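Local structure of ubiquitin-conjugating enzyme E2, putative (2Q0V) at residues 61-69 against 132-143; 86-94 against 105-116. The protein probably takes part in ubiquitin conjugation, with a fold of the E2 family and a likeness to the UEV/UBE2V variants. All blocks are in the same frame, centred on the assembly; numbering follows the deposited sequence.

Contact 1: residues 61-69 against 132-143; sequences IFGQPGTVF and LRQEMLSSANKR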
loop_
_atom_site.group_PDB
_atom_site.type_symbol
_atom_site.label_atom_id
_atom_site.label_comp_id
_atom_site.label_asym_id
_atom_site.label_seq_id
_atom_site.Cartn_x
_atom_site.Cartn_y
_atom_site.Cartn_z
ATOM N N ILE A 61 -6.307 4.441 -1.294
ATOM C CA ILE A 61 -7.266 3.438 -0.857
ATOM C C ILE A 61 -8.662 4.101 -0.691
ATOM O O ILE A 61 -8.825 5.055 0.089
ATOM C CB ILE A 61 -6.846 2.821 0.511
ATOM C CG1 ILE A 61 -5.653 1.884 0.357
ATOM C CG2 ILE A 61 -7.974 2.028 1.144
ATOM C CD1 ILE A 61 -5.091 1.443 1.722
ATOM N N PHE A 62 -9.652 3.585 -1.414
ATOM C CA PHE A 62 -11.055 3.851 -1.089
ATOM C C PHE A 62 -11.510 3.086 0.166
ATOM O O PHE A 62 -11.270 1.882 0.306
ATOM C CB PHE A 62 -11.933 3.511 -2.278
ATOM C CG PHE A 62 -13.401 3.784 -2.066
ATOM C CD1 PHE A 62 -14.351 2.803 -2.365
ATOM C CD2 PHE A 62 -13.849 5.025 -1.590
ATOM C CE1 PHE A 62 -15.750 3.054 -2.175
ATOM C CE2 PHE A 62 -15.216 5.280 -1.403
ATOM C CZ PHE A 62 -16.171 4.292 -1.698
ATOM N N GLY A 63 -12.133 3.806 1.092
ATOM C CA GLY A 63 -12.737 3.205 2.275
ATOM C C GLY A 63 -13.736 2.116 1.949
ATOM O O GLY A 63 -14.338 2.078 0.883
ATOM N N GLN A 64 -13.910 1.205 2.882
ATOM C CA GLN A 64 -14.735 0.035 2.648
ATOM C C GLN A 64 -16.251 0.357 2.910
ATOM O O GLN A 64 -16.608 0.874 3.986
ATOM C CB GLN A 64 -14.158 -1.096 3.530
ATOM C CG GLN A 64 -14.412 -2.528 3.135
ATOM C CD GLN A 64 -14.010 -2.953 1.738
ATOM O OE1 GLN A 64 -12.882 -3.393 1.500
ATOM N NE2 GLN A 64 -14.974 -2.962 0.841
ATOM N N PRO A 65 -17.132 0.121 1.909
ATOM C CA PRO A 65 -18.575 0.333 2.181
ATOM C C PRO A 65 -19.088 -0.457 3.397
ATOM O O PRO A 65 -18.783 -1.669 3.563
ATOM C CB PRO A 65 -19.271 -0.140 0.903
ATOM C CG PRO A 65 -18.188 -0.154 -0.177
ATOM C CD PRO A 65 -16.861 -0.295 0.518
ATOM N N GLY A 66 -19.828 0.251 4.254
ATOM C CA GLY A 66 -20.484 -0.337 5.412
ATOM C C GLY A 66 -19.655 -0.254 6.675
ATOM O O GLY A 66 -19.873 -1.026 7.615
ATOM N N THR A 67 -18.706 0.677 6.717
ATOM C CA THR A 67 -17.755 0.734 7.822
ATOM C C THR A 67 -17.575 2.196 8.162
ATOM O O THR A 67 -18.057 3.063 7.428
ATOM C CB THR A 67 -16.382 0.084 7.417
ATOM O OG1 THR A 67 -15.815 0.790 6.302
ATOM C CG2 THR A 67 -16.574 -1.357 7.004
ATOM N N VAL A 68 -16.873 2.487 9.247
ATOM C CA VAL A 68 -16.545 3.872 9.580
ATOM C C VAL A 68 -15.655 4.559 8.522
ATOM O O VAL A 68 -15.356 5.763 8.635
ATOM C CB VAL A 68 -15.808 3.934 10.935
ATOM C CG1 VAL A 68 -16.784 3.638 12.103
ATOM C CG2 VAL A 68 -14.641 2.956 10.948
ATOM N N PHE A 69 -15.211 3.785 7.525
ATOM C CA PHE A 69 -14.253 4.232 6.491
ATOM C C PHE A 69 -15.003 4.560 5.203
ATOM O O PHE A 69 -14.453 5.149 4.284
ATOM C CB PHE A 69 -13.213 3.135 6.201
ATOM C CG PHE A 69 -12.483 2.647 7.421
ATOM C CD1 PHE A 69 -12.857 1.449 8.038
ATOM C CD2 PHE A 69 -11.448 3.387 7.965
ATOM C CE1 PHE A 69 -12.211 0.987 9.156
ATOM C CE2 PHE A 69 -10.790 2.940 9.108
ATOM C CZ PHE A 69 -11.185 1.732 9.712
ATOM N N LEU A 132 -4.798 -3.715 3.197
ATOM C CA LEU A 132 -5.243 -2.590 4.010
ATOM C C LEU A 132 -6.739 -2.331 3.858
ATOM O O LEU A 132 -7.432 -2.082 4.845
ATOM C CB LEU A 132 -4.411 -1.340 3.704
ATOM C CG LEU A 132 -2.958 -1.382 4.242
ATOM C CD1 LEU A 132 -2.147 -0.172 3.689
ATOM C CD2 LEU A 132 -2.937 -1.414 5.754
ATOM N N ARG A 133 -7.253 -2.463 2.640
ATOM C CA ARG A 133 -8.676 -2.325 2.461
ATOM C C ARG A 133 -9.463 -3.459 3.136
ATOM O O ARG A 133 -10.568 -3.241 3.590
ATOM C CB ARG A 133 -9.022 -2.238 0.986
ATOM C CG ARG A 133 -10.019 -1.194 0.724
ATOM C CD ARG A 133 -9.899 -0.614 -0.672
ATOM N NE ARG A 133 -10.819 -1.325 -1.531
ATOM C CZ ARG A 133 -12.146 -1.244 -1.484
ATOM N NH1 ARG A 133 -12.849 -1.985 -2.314
ATOM N NH2 ARG A 133 -12.765 -0.437 -0.650
ATOM N N GLN A 134 -8.880 -4.655 3.229
ATOM C CA GLN A 134 -9.546 -5.779 3.893
ATOM C C GLN A 134 -9.534 -5.674 5.393
ATOM O O GLN A 134 -10.490 -6.063 6.049
ATOM C CB GLN A 134 -8.964 -7.102 3.422
ATOM C CG GLN A 134 -9.365 -7.355 1.945
ATOM C CD GLN A 134 -10.729 -8.029 1.812
ATOM O OE1 GLN A 134 -11.136 -8.832 2.666
ATOM N NE2 GLN A 134 -11.416 -7.733 0.744
ATOM N N GLU A 135 -8.451 -5.122 5.927
ATOM C CA GLU A 135 -8.363 -4.803 7.336
ATOM C C GLU A 135 -9.477 -3.892 7.839
ATOM O O GLU A 135 -9.797 -3.940 9.019
ATOM C CB GLU A 135 -7.022 -4.137 7.645
ATOM C CG GLU A 135 -5.891 -5.125 7.773
ATOM C CD GLU A 135 -6.163 -6.218 8.778
ATOM O OE1 GLU A 135 -6.180 -5.916 10.005
ATOM O OE2 GLU A 135 -6.348 -7.384 8.337
ATOM N N MET A 136 -10.020 -3.048 6.958
ATOM C CA MET A 136 -11.090 -2.124 7.301
ATOM C C MET A 136 -12.372 -2.872 7.621
ATOM O O MET A 136 -13.185 -2.375 8.392
ATOM C CB MET A 136 -11.366 -1.158 6.157
ATOM C CG MET A 136 -10.348 -0.083 5.976
ATOM S SD MET A 136 -10.669 0.624 4.384
ATOM C CE MET A 136 -9.535 2.028 4.535
ATOM N N LEU A 137 -12.528 -4.061 7.022
ATOM C CA LEU A 137 -13.681 -4.942 7.257
ATOM C C LEU A 137 -13.619 -5.700 8.564
ATOM O O LEU A 137 -14.611 -6.301 8.966
ATOM C CB LEU A 137 -13.867 -5.957 6.126
ATOM C CG LEU A 137 -14.266 -5.420 4.763
ATOM C CD1 LEU A 137 -14.295 -6.557 3.788
ATOM C CD2 LEU A 137 -15.602 -4.682 4.808
ATOM N N SER A 138 -12.488 -5.691 9.251
ATOM C CA SER A 138 -12.401 -6.534 10.447
ATOM C C SER A 138 -13.147 -5.884 11.597
ATOM O O SER A 138 -13.423 -4.684 11.540
ATOM C CB SER A 138 -10.956 -6.830 10.834
ATOM O OG SER A 138 -10.397 -5.716 11.477
ATOM N N SER A 139 -13.434 -6.664 12.648
ATOM C CA SER A 139 -14.263 -6.217 13.763
ATOM C C SER A 139 -13.494 -5.354 14.765
ATOM O O SER A 139 -14.093 -4.566 15.527
ATOM C CB SER A 139 -14.930 -7.415 14.458
ATOM O OG SER A 139 -15.930 -7.981 13.598
ATOM N N ALA A 140 -12.171 -5.499 14.769
ATOM C CA ALA A 140 -11.320 -4.604 15.546
ATOM C C ALA A 140 -11.219 -3.194 14.914
ATOM O O ALA A 140 -10.774 -2.252 15.583
ATOM C CB ALA A 140 -9.954 -5.211 15.721
ATOM N N ASN A 141 -11.645 -3.048 13.650
ATOM C CA ASN A 141 -11.500 -1.773 12.918
ATOM C C ASN A 141 -12.796 -1.123 12.439
ATOM O O ASN A 141 -12.910 0.094 12.475
ATOM C CB ASN A 141 -10.557 -1.898 11.699
ATOM C CG ASN A 141 -9.136 -2.272 12.059
ATOM O OD1 ASN A 141 -8.546 -1.785 13.019
ATOM N ND2 ASN A 141 -8.557 -3.118 11.241
ATOM N N LYS A 142 -13.749 -1.918 11.953
ATOM C CA LYS A 142 -14.907 -1.379 11.209
ATOM C C LYS A 142 -15.890 -0.468 11.968
ATOM O O LYS A 142 -16.686 0.222 11.335
ATOM C CB LYS A 142 -15.696 -2.507 10.563
ATOM C CG LYS A 142 -16.580 -3.271 11.533
ATOM C CD LYS A 142 -16.853 -4.602 10.946
ATOM C CE LYS A 142 -18.227 -5.056 11.227
ATOM N NZ LYS A 142 -18.234 -6.513 10.924
ATOM N N ARG A 143 -15.837 -0.494 13.301
ATOM C CA ARG A 143 -16.661 0.353 14.160
ATOM C C ARG A 143 -15.799 1.322 14.950
ATOM O O ARG A 143 -16.286 1.982 15.859
ATOM C CB ARG A 143 -17.488 -0.498 15.139
ATOM C CG ARG A 143 -18.730 -1.132 14.513
ATOM C CD ARG A 143 -19.479 -2.031 15.509
ATOM N NE ARG A 143 -18.643 -3.153 15.959
ATOM C CZ ARG A 143 -18.703 -4.396 15.471
ATOM N NH1 ARG A 143 -17.878 -5.325 15.956
ATOM N NH2 ARG A 143 -19.580 -4.719 14.510
#
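Met136 lies against the Phe69 ring with its CG over one face, 3.8 Å from the ring centroid and 18° off the normal, a CH-pi contact. Its sulfur stands obliquely to the same ring in a Met-aromatic contact. On the opposite face sits Val68 CG2, and Thr67 OG1 meets the ring edge in plane, so the ring is flanked on both faces and at one edge, Val68 and Thr67 coming from its own loop. Because Met136 is extended beyond CG (chi2 166°), its chain passes on from the ring and brings CE to 3.7 Å from Ile61 CG2. Ile61 sends its other branch to the helix: CD1 is 3.5 Å from Leu132 CB, the two side chains crossing at about a right angle.

Polar bonds hold the contact at both ends. Arg133, bent at chi3, carries NH2 to within 2.9 Å of Phe62 O; the N-H...O angle is 148° and the donor stands above the carbonyl plane. At the far end Val68 N donates a hydrogen bond to Lys142 O (3.1 Å), while Thr67 CG2 packs on Lys142 CB (3.8 Å). Behind this, Asn141 ND2 binds Glu135 O at 2.7 Å, and that carbonyl also accepts from Ser138 OG and Ser138 N, which ties Ser138 and Asn141 back to Glu135. Loop 63-69 contains a type II turn from Gln64 to Thr67 and an ST turn in which Thr67 OG1 accepts from Phe69 N. Such docking of the link between the second and third strands on the C-terminal part of helix 125-135 fits the ubiquitin-conjugating (UBC) fold.

Contact 2: residues 86-94 against 105-116; sequences DSPPTVKFD and CGRVIKNNLHIL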
loop_
_atom_site.group_PDB
_atom_site.type_symbol
_atom_site.label_atom_id
_atom_site.label_comp_id
_atom_site.label_asym_id
_atom_site.label_seq_id
_atom_site.Cartn_x
_atom_site.Cartn_y
_atom_site.Cartn_z
ATOM N N ASP A 86 12.527 -8.559 -2.073
ATOM C CA ASP A 86 12.821 -9.562 -1.049
ATOM C C ASP A 86 12.500 -9.090 0.374
ATOM O O ASP A 86 12.195 -9.904 1.254
ATOM C CB ASP A 86 14.254 -10.088 -1.191
ATOM C CG ASP A 86 14.435 -10.898 -2.461
ATOM O OD1 ASP A 86 13.846 -12.012 -2.567
ATOM O OD2 ASP A 86 15.130 -10.405 -3.369
ATOM N N SER A 87 12.550 -7.777 0.579
ATOM C CA SER A 87 12.180 -7.165 1.844
ATOM C C SER A 87 10.889 -6.356 1.675
ATOM O O SER A 87 10.651 -5.824 0.595
ATOM C CB SER A 87 13.306 -6.246 2.325
ATOM O OG SER A 87 14.436 -7.017 2.724
ATOM N N PRO A 88 10.061 -6.256 2.746
ATOM C CA PRO A 88 8.821 -5.494 2.614
ATOM C C PRO A 88 9.081 -3.998 2.440
ATOM O O PRO A 88 10.065 -3.476 2.963
ATOM C CB PRO A 88 8.089 -5.783 3.930
ATOM C CG PRO A 88 9.160 -6.073 4.888
ATOM C CD PRO A 88 10.195 -6.829 4.104
ATOM N N PRO A 89 8.194 -3.296 1.719
ATOM C CA PRO A 89 8.346 -1.848 1.691
ATOM C C PRO A 89 7.902 -1.274 3.032
ATOM O O PRO A 89 7.331 -2.005 3.853
ATOM C CB PRO A 89 7.374 -1.410 0.590
ATOM C CG PRO A 89 6.819 -2.642 -0.016
ATOM C CD PRO A 89 7.036 -3.754 0.936
ATOM N N THR A 90 8.182 0.008 3.266
ATOM C CA THR A 90 7.598 0.717 4.403
ATOM C C THR A 90 6.324 1.372 3.909
ATOM O O THR A 90 6.265 1.881 2.771
ATOM C CB THR A 90 8.536 1.824 5.040
ATOM O OG1 THR A 90 8.756 2.894 4.110
ATOM C CG2 THR A 90 9.862 1.253 5.471
ATOM N N VAL A 91 5.311 1.354 4.771
ATOM C CA VAL A 91 3.996 1.851 4.431
ATOM C C VAL A 91 3.586 2.893 5.460
ATOM O O VAL A 91 3.637 2.641 6.667
ATOM C CB VAL A 91 2.930 0.688 4.372
ATOM C CG1 VAL A 91 1.576 1.197 3.859
ATOM C CG2 VAL A 91 3.429 -0.484 3.534
ATOM N N LYS A 92 3.185 4.068 4.978
ATOM C CA LYS A 92 2.567 5.063 5.846
ATOM C C LYS A 92 1.408 5.838 5.223
ATOM O O LYS A 92 1.403 6.183 4.024
ATOM C CB LYS A 92 3.595 6.009 6.496
ATOM C CG LYS A 92 4.499 6.771 5.578
ATOM C CD LYS A 92 5.781 7.182 6.332
ATOM C CE LYS A 92 6.715 5.963 6.617
ATOM N NZ LYS A 92 8.015 6.263 7.373
ATOM N N PHE A 93 0.412 6.073 6.063
ATOM C CA PHE A 93 -0.715 6.883 5.697
ATOM C C PHE A 93 -0.305 8.347 5.839
ATOM O O PHE A 93 0.322 8.749 6.834
ATOM C CB PHE A 93 -1.898 6.590 6.615
ATOM C CG PHE A 93 -2.699 5.395 6.220
ATOM C CD1 PHE A 93 -2.331 4.131 6.643
ATOM C CD2 PHE A 93 -3.840 5.540 5.419
ATOM C CE1 PHE A 93 -3.072 3.027 6.279
ATOM C CE2 PHE A 93 -4.597 4.435 5.054
ATOM C CZ PHE A 93 -4.220 3.178 5.484
ATOM N N ASP A 94 -0.641 9.114 4.811
ATOM C CA ASP A 94 -0.597 10.553 4.850
ATOM C C ASP A 94 -1.958 11.038 5.412
ATOM O O ASP A 94 -1.994 11.934 6.240
ATOM C CB ASP A 94 -0.322 11.097 3.438
ATOM C CG ASP A 94 0.976 10.519 2.815
ATOM O OD1 ASP A 94 2.047 10.491 3.480
ATOM O OD2 ASP A 94 0.941 10.093 1.635
ATOM N N CYS A 105 1.574 7.828 14.202
ATOM C CA CYS A 105 2.022 8.691 13.099
ATOM C C CYS A 105 1.555 8.230 11.718
ATOM O O CYS A 105 1.939 8.811 10.697
ATOM C CB CYS A 105 3.545 8.826 13.096
ATOM S SG CYS A 105 4.146 9.649 14.564
ATOM N N GLY A 106 0.739 7.185 11.683
ATOM C CA GLY A 106 0.171 6.718 10.423
ATOM C C GLY A 106 1.023 5.670 9.750
ATOM O O GLY A 106 0.785 5.323 8.592
ATOM N N ARG A 107 2.039 5.161 10.439
ATOM C CA ARG A 107 2.797 4.144 9.759
ATOM C C ARG A 107 2.348 2.743 10.104
ATOM O O ARG A 107 1.848 2.495 11.209
ATOM C CB ARG A 107 4.309 4.436 9.598
ATOM C CG ARG A 107 5.336 3.956 10.569
ATOM C CD ARG A 107 6.716 4.034 9.823
ATOM N NE ARG A 107 7.862 4.582 10.595
ATOM C CZ ARG A 107 8.135 5.886 10.808
ATOM N NH1 ARG A 107 9.214 6.226 11.514
ATOM N NH2 ARG A 107 7.339 6.861 10.351
ATOM N N VAL A 108 2.394 1.869 9.102
ATOM C CA VAL A 108 1.876 0.529 9.279
ATOM C C VAL A 108 2.795 -0.269 10.200
ATOM O O VAL A 108 4.023 -0.266 10.046
ATOM C CB VAL A 108 1.556 -0.172 7.911
ATOM C CG1 VAL A 108 1.108 -1.625 8.110
ATOM C CG2 VAL A 108 0.466 0.634 7.160
ATOM N N ILE A 109 2.181 -0.872 11.212
ATOM C CA ILE A 109 2.873 -1.711 12.161
ATOM C C ILE A 109 2.987 -3.092 11.520
ATOM O O ILE A 109 2.015 -3.833 11.433
ATOM C CB ILE A 109 2.128 -1.765 13.522
ATOM C CG1 ILE A 109 1.799 -0.355 14.015
ATOM C CG2 ILE A 109 2.955 -2.497 14.544
ATOM C CD1 ILE A 109 0.679 -0.314 15.075
ATOM N N LYS A 110 4.193 -3.392 11.049
ATOM C CA LYS A 110 4.521 -4.597 10.307
ATOM C C LYS A 110 3.971 -5.874 10.961
ATOM O O LYS A 110 3.396 -6.714 10.283
ATOM C CB LYS A 110 6.043 -4.649 10.105
ATOM C CG LYS A 110 6.631 -6.007 9.730
ATOM C CD LYS A 110 8.156 -6.073 9.937
ATOM C CE LYS A 110 8.891 -5.251 8.853
ATOM N NZ LYS A 110 10.388 -5.480 8.835
ATOM N N ASN A 111 4.095 -5.984 12.279
ATOM C CA ASN A 111 3.700 -7.195 12.989
ATOM C C ASN A 111 2.199 -7.362 13.201
ATOM O O ASN A 111 1.731 -8.440 13.604
ATOM C CB ASN A 111 4.458 -7.316 14.315
ATOM C CG ASN A 111 5.931 -7.642 14.117
ATOM O OD1 ASN A 111 6.294 -8.426 13.227
ATOM N ND2 ASN A 111 6.794 -7.044 14.947
ATOM N N ASN A 112 1.449 -6.301 12.909
ATOM C CA ASN A 112 -0.012 -6.338 12.941
ATOM C C ASN A 112 -0.711 -6.526 11.583
ATOM O O ASN A 112 -1.921 -6.393 11.494
ATOM C CB ASN A 112 -0.540 -5.074 13.615
ATOM C CG ASN A 112 -0.091 -4.947 15.030
ATOM O OD1 ASN A 112 0.798 -5.670 15.485
ATOM N ND2 ASN A 112 -0.697 -4.032 15.746
ATOM N N LEU A 113 0.053 -6.805 10.535
ATOM C CA LEU A 113 -0.484 -7.056 9.203
ATOM C C LEU A 113 0.262 -8.292 8.664
ATOM O O LEU A 113 1.502 -8.270 8.570
ATOM C CB LEU A 113 -0.301 -5.817 8.304
ATOM C CG LEU A 113 -1.132 -5.703 7.012
ATOM C CD1 LEU A 113 -2.631 -5.504 7.301
ATOM C CD2 LEU A 113 -0.634 -4.627 6.056
ATOM N N HIS A 114 -0.480 -9.362 8.348
ATOM C CA HIS A 114 0.103 -10.642 7.907
ATOM C C HIS A 114 1.098 -10.479 6.798
ATOM O O HIS A 114 2.222 -10.919 6.927
ATOM C CB HIS A 114 -0.947 -11.683 7.455
ATOM C CG HIS A 114 -0.331 -12.895 6.778
ATOM N ND1 HIS A 114 0.026 -14.041 7.466
ATOM C CD2 HIS A 114 0.047 -13.104 5.488
ATOM C CE1 HIS A 114 0.569 -14.908 6.625
ATOM N NE2 HIS A 114 0.597 -14.364 5.420
ATOM N N ILE A 115 0.702 -9.852 5.697
ATOM C CA ILE A 115 1.574 -9.835 4.532
ATOM C C ILE A 115 2.881 -9.098 4.772
ATOM O O ILE A 115 3.839 -9.352 4.060
ATOM C CB ILE A 115 0.880 -9.349 3.212
ATOM C CG1 ILE A 115 0.301 -7.949 3.366
ATOM C CG2 ILE A 115 -0.173 -10.346 2.701
ATOM C CD1 ILE A 115 1.124 -6.966 2.627
ATOM N N LEU A 116 2.928 -8.182 5.744
ATOM C CA LEU A 116 4.186 -7.463 6.046
ATOM C C LEU A 116 5.015 -8.247 7.028
ATOM O O LEU A 116 6.219 -8.379 6.841
ATOM C CB LEU A 116 3.951 -6.043 6.572
ATOM C CG LEU A 116 3.380 -5.011 5.583
ATOM C CD1 LEU A 116 3.076 -3.729 6.330
ATOM C CD2 LEU A 116 4.301 -4.747 4.378
HETATM O O HOH W 1 5.461 -0.297 7.211
#
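The Phe93 ring meets Gly106 O at its edge and in its plane, while Val108 CG2 approaches obliquely, 4.4 Å from CE1. Tyr74 and Leu76 of strand 73-79 also touch this ring. The second flat group, the Arg107 guanidinium, has Lys92 NZ over one face, 3.1 Å from NH2. Both are donors and probably both charged, so their closeness is more likely tolerated than attractive; the two side chains lie side by side, pointing the same way.

Beneath them the backbones form one antiparallel bridge, with Lys92 and Arg107 as a non-hydrogen-bonded pair. The flanking bonds are Val108 N to Val91 O at 2.8 Å, nearly straight at 176°, and Phe93 N to Gly106 O at 2.7 Å. In this UBC fold the returning chain thus borders 90-93, one edge strand of the four-stranded antiparallel meander. A water carries the pairing one step further, accepting from Val91 N (2.9 Å) and donating to Val108 O. The Val91 and Val108 side chains also lie alongside each other, with Val91 CG1 3.5 Å from Val108 CG2. Farther along, Leu116 reaches back from the short helix and sets CD2 4.0 Å from Pro88 CB.

From the N terminus, segment 61-69 of contact 1 takes in the end of strand 56-62 and the loop after it; the chain returns through strand 73-79 and enters 86-94. Contact 2 closes the inner, short loop, with ten residues between its segments. Segment 105-116 runs into helix 114-117, and segment 132-143 begins within helix 125-135, where contact 1 closes the outer loop, 62 residues long; contact 2 lies wholly within it, without crossing. Their centres are about 17 Å apart, yet the contacts touch: Leu132 CD1 is 4.0 Å from Val91 CG1, and Glu135 CG packs on Leu113 CD1. Helix 125-135 therefore joins the sheet, the 61-69 loop and the segment 105-116.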